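Local coordinates for Crh-like protein 5 (Neosartorya fumigata, PDB 6IBU), which cuts chitin and transfers the released chains to 1,6-beta-glucan or to other chitin, cross-linking the polysaccharides of the fungal cell wall and septa, at residues Asn114-Thr122 / Asp167-Pro175. Numbering follows the deposited sequence.
Sequences NYFGKGDTT and DAKGGTRFP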
loop_
_atom_site.group_PDB
_atom_site.type_symbol
_atom_site.label_atom_id
_atom_site.label_comp_id
_atom_site.label_asym_id
_atom_site.label_seq_id
_atom_site.Cartn_x
_atom_site.Cartn_y
_atom_site.Cartn_z
ATOM N N ASN A 114 -3.390 -7.901 -3.421
ATOM C CA ASN A 114 -3.684 -7.401 -4.775
ATOM C C ASN A 114 -2.445 -6.837 -5.447
ATOM O O ASN A 114 -1.501 -6.443 -4.763
ATOM C CB ASN A 114 -4.728 -6.307 -4.712
ATOM C CG ASN A 114 -5.866 -6.622 -5.640
ATOM O OD1 ASN A 114 -5.693 -6.686 -6.852
ATOM N ND2 ASN A 114 -7.017 -6.878 -5.048
ATOM N N TYR A 115 -2.485 -6.770 -6.761
ATOM C CA TYR A 115 -1.437 -6.082 -7.537
ATOM C C TYR A 115 -2.067 -5.617 -8.841
ATOM O O TYR A 115 -3.089 -6.182 -9.253
ATOM C CB TYR A 115 -0.234 -6.999 -7.739
ATOM C CG TYR A 115 -0.382 -7.949 -8.895
ATOM C CD1 TYR A 115 -1.050 -9.153 -8.754
ATOM C CD2 TYR A 115 0.109 -7.609 -10.139
ATOM C CE1 TYR A 115 -1.200 -10.010 -9.826
ATOM C CE2 TYR A 115 -0.015 -8.460 -11.222
ATOM C CZ TYR A 115 -0.665 -9.664 -11.057
ATOM O OH TYR A 115 -0.808 -10.490 -12.116
ATOM N N PHE A 116 -1.473 -4.572 -9.408
ATOM C CA PHE A 116 -1.725 -4.046 -10.768
ATOM C C PHE A 116 -0.361 -3.888 -11.431
ATOM O O PHE A 116 0.610 -3.532 -10.747
ATOM C CB PHE A 116 -2.471 -2.709 -10.713
ATOM C CG PHE A 116 -3.814 -2.834 -10.046
ATOM C CD1 PHE A 116 -4.907 -3.288 -10.765
ATOM C CD2 PHE A 116 -3.975 -2.588 -8.689
ATOM C CE1 PHE A 116 -6.156 -3.385 -10.169
ATOM C CE2 PHE A 116 -5.208 -2.757 -8.079
ATOM C CZ PHE A 116 -6.300 -3.147 -8.820
ATOM N N GLY A 117 -0.302 -4.190 -12.721
ATOM C CA GLY A 117 0.788 -3.779 -13.619
ATOM C C GLY A 117 0.335 -2.598 -14.447
ATOM O O GLY A 117 -0.687 -2.714 -15.116
ATOM N N LYS A 118 1.051 -1.481 -14.371
ATOM C CA LYS A 118 0.885 -0.325 -15.300
ATOM C C LYS A 118 -0.572 0.149 -15.325
ATOM O O LYS A 118 -1.028 0.576 -16.409
ATOM C CB LYS A 118 1.328 -0.698 -16.716
ATOM C CG LYS A 118 2.750 -1.211 -16.784
ATOM C CD LYS A 118 3.225 -1.461 -18.171
ATOM C CE LYS A 118 4.708 -1.740 -18.229
ATOM N NZ LYS A 118 5.056 -3.103 -17.763
ATOM N N GLY A 119 -1.263 0.099 -14.185
ATOM C CA GLY A 119 -2.616 0.662 -14.033
ATOM C C GLY A 119 -3.654 -0.177 -14.749
ATOM O O GLY A 119 -4.785 0.298 -14.916
ATOM N N ASP A 120 -3.288 -1.395 -15.142
ATOM C CA ASP A 120 -4.145 -2.304 -15.929
ATOM C C ASP A 120 -5.106 -3.015 -14.979
ATOM O O ASP A 120 -4.657 -3.862 -14.240
ATOM C CB ASP A 120 -3.266 -3.281 -16.694
ATOM C CG ASP A 120 -4.062 -4.187 -17.595
ATOM O OD1 ASP A 120 -5.261 -3.997 -17.637
ATOM O OD2 ASP A 120 -3.465 -5.046 -18.251
ATOM N N THR A 121 -6.392 -2.679 -15.008
ATOM C CA THR A 121 -7.422 -3.281 -14.122
ATOM C C THR A 121 -8.336 -4.201 -14.924
ATOM O O THR A 121 -9.407 -4.555 -14.416
ATOM C CB THR A 121 -8.289 -2.215 -13.447
ATOM O OG1 THR A 121 -9.040 -1.570 -14.481
ATOM C CG2 THR A 121 -7.479 -1.231 -12.636
ATOM N N THR A 122 -7.893 -4.599 -16.107
ATOM C CA THR A 122 -8.690 -5.358 -17.101
ATOM C C THR A 122 -9.263 -6.660 -16.518
ATOM O O THR A 122 -10.491 -6.800 -16.598
ATOM C CB THR A 122 -7.872 -5.595 -18.371
ATOM O OG1 THR A 122 -8.863 -5.784 -19.374
ATOM C CG2 THR A 122 -6.897 -6.753 -18.291
ATOM N N ASP A 167 3.904 -15.234 -13.948
ATOM C CA ASP A 167 2.474 -15.307 -13.549
ATOM C C ASP A 167 1.781 -13.999 -13.950
ATOM O O ASP A 167 0.554 -14.019 -14.231
ATOM C CB ASP A 167 2.265 -15.509 -12.036
ATOM C CG ASP A 167 2.684 -16.851 -11.433
ATOM O OD1 ASP A 167 2.842 -17.834 -12.232
ATOM O OD2 ASP A 167 2.857 -16.903 -10.145
ATOM N N ALA A 168 2.505 -12.881 -13.943
ATOM C CA ALA A 168 1.922 -11.542 -14.188
ATOM C C ALA A 168 1.955 -11.218 -15.692
ATOM O O ALA A 168 2.715 -10.313 -16.086
ATOM C CB ALA A 168 2.659 -10.529 -13.362
ATOM N N LYS A 169 1.136 -11.931 -16.482
ATOM C CA LYS A 169 1.054 -11.854 -17.970
ATOM C C LYS A 169 2.461 -11.764 -18.575
ATOM O O LYS A 169 2.792 -10.735 -19.202
ATOM C CB LYS A 169 0.185 -10.666 -18.369
ATOM C CG LYS A 169 -1.281 -10.811 -17.984
ATOM C CD LYS A 169 -2.179 -9.769 -18.640
ATOM C CE LYS A 169 -3.474 -10.345 -19.186
ATOM N NZ LYS A 169 -4.538 -9.316 -19.303
ATOM N N GLY A 170 3.275 -12.789 -18.329
ATOM C CA GLY A 170 4.611 -12.962 -18.931
ATOM C C GLY A 170 5.558 -11.837 -18.557
ATOM O O GLY A 170 6.544 -11.592 -19.299
ATOM N N GLY A 171 5.302 -11.166 -17.435
ATOM C CA GLY A 171 6.172 -10.080 -16.944
ATOM C C GLY A 171 5.686 -8.723 -17.385
ATOM O O GLY A 171 6.110 -7.736 -16.771
ATOM N N THR A 172 4.812 -8.682 -18.400
ATOM C CA THR A 172 4.227 -7.418 -18.935
ATOM C C THR A 172 3.467 -6.671 -17.835
ATOM O O THR A 172 3.304 -5.468 -18.000
ATOM C CB THR A 172 3.298 -7.637 -20.144
ATOM O OG1 THR A 172 2.144 -8.403 -19.812
ATOM C CG2 THR A 172 3.976 -8.316 -21.309
ATOM N N ARG A 173 2.972 -7.347 -16.789
ATOM C CA ARG A 173 2.177 -6.670 -15.729
ATOM C C ARG A 173 2.802 -6.925 -14.344
ATOM O O ARG A 173 2.114 -6.735 -13.340
ATOM C CB ARG A 173 0.706 -7.097 -15.839
ATOM C CG ARG A 173 0.016 -6.615 -17.106
ATOM C CD ARG A 173 -0.186 -5.131 -17.075
ATOM N NE ARG A 173 -0.841 -4.585 -18.258
ATOM C CZ ARG A 173 -0.219 -4.157 -19.354
ATOM N NH1 ARG A 173 1.094 -4.241 -19.453
ATOM N NH2 ARG A 173 -0.911 -3.635 -20.355
ATOM N N PHE A 174 4.080 -7.285 -14.271
ATOM C CA PHE A 174 4.811 -7.462 -12.994
ATOM C C PHE A 174 5.191 -6.094 -12.442
ATOM O O PHE A 174 5.771 -5.294 -13.165
ATOM C CB PHE A 174 6.052 -8.330 -13.201
ATOM C CG PHE A 174 6.671 -8.795 -11.920
ATOM C CD1 PHE A 174 6.097 -9.810 -11.187
ATOM C CD2 PHE A 174 7.808 -8.178 -11.428
ATOM C CE1 PHE A 174 6.667 -10.219 -9.992
ATOM C CE2 PHE A 174 8.394 -8.608 -10.250
ATOM C CZ PHE A 174 7.821 -9.623 -9.530
ATOM N N PRO A 175 4.864 -5.759 -11.173
ATOM C CA PRO A 175 5.286 -4.485 -10.586
ATOM C C PRO A 175 6.815 -4.397 -10.581
ATOM O O PRO A 175 7.415 -5.265 -10.043
ATOM C CB PRO A 175 4.731 -4.530 -9.165
ATOM C CG PRO A 175 3.566 -5.485 -9.270
ATOM C CD PRO A 175 4.017 -6.534 -10.268
HETATM O O HOH W 1 4.080 -4.010 -14.719
#
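Arg173 is bound to Asp120 by a salt bridge: Arg173 NE gives its hydrogen to Asp120 OD2 at 2.7 Å, in the guanidinium plane and on the anti lone pair of that oxygen, with the carboxylate plane turned 73° from the guanidinium. Asp120 OD1 accepts from the backbone N of Thr122, which comes from above the carboxylate plane and closes an Asx turn. Arg173 NH1 folds back to Thr172 O at 2.9 Å. Lys118 NZ meets that carbonyl from its opposite face, 3.0 Å from Thr172 O; a bend at chi4 (76°) brings the amine there. A water within hydrogen-bonding reach of Phe174 O also accepts weakly from Lys118 NZ. The backbones come closest where Gly117 CA makes a CH···O contact with Arg173 O at 3.3 Å; that oxygen also sits at the edge of the Tyr115 ring. Pro175 CD packs obliquely at Tyr115 CD2, and Ala168 CB nearer the hydroxyl end. The contact joins the type I' turn after strand 110-116 to the loop between strands 158-164 and 179-187 of this GH16 beta-sandwich, while Phe116 touches Glu98, the probable nucleophile. Asp120 probably balances the charge of Arg173, and the shared Thr172 O probably eases repulsion between Lys118 and Arg173.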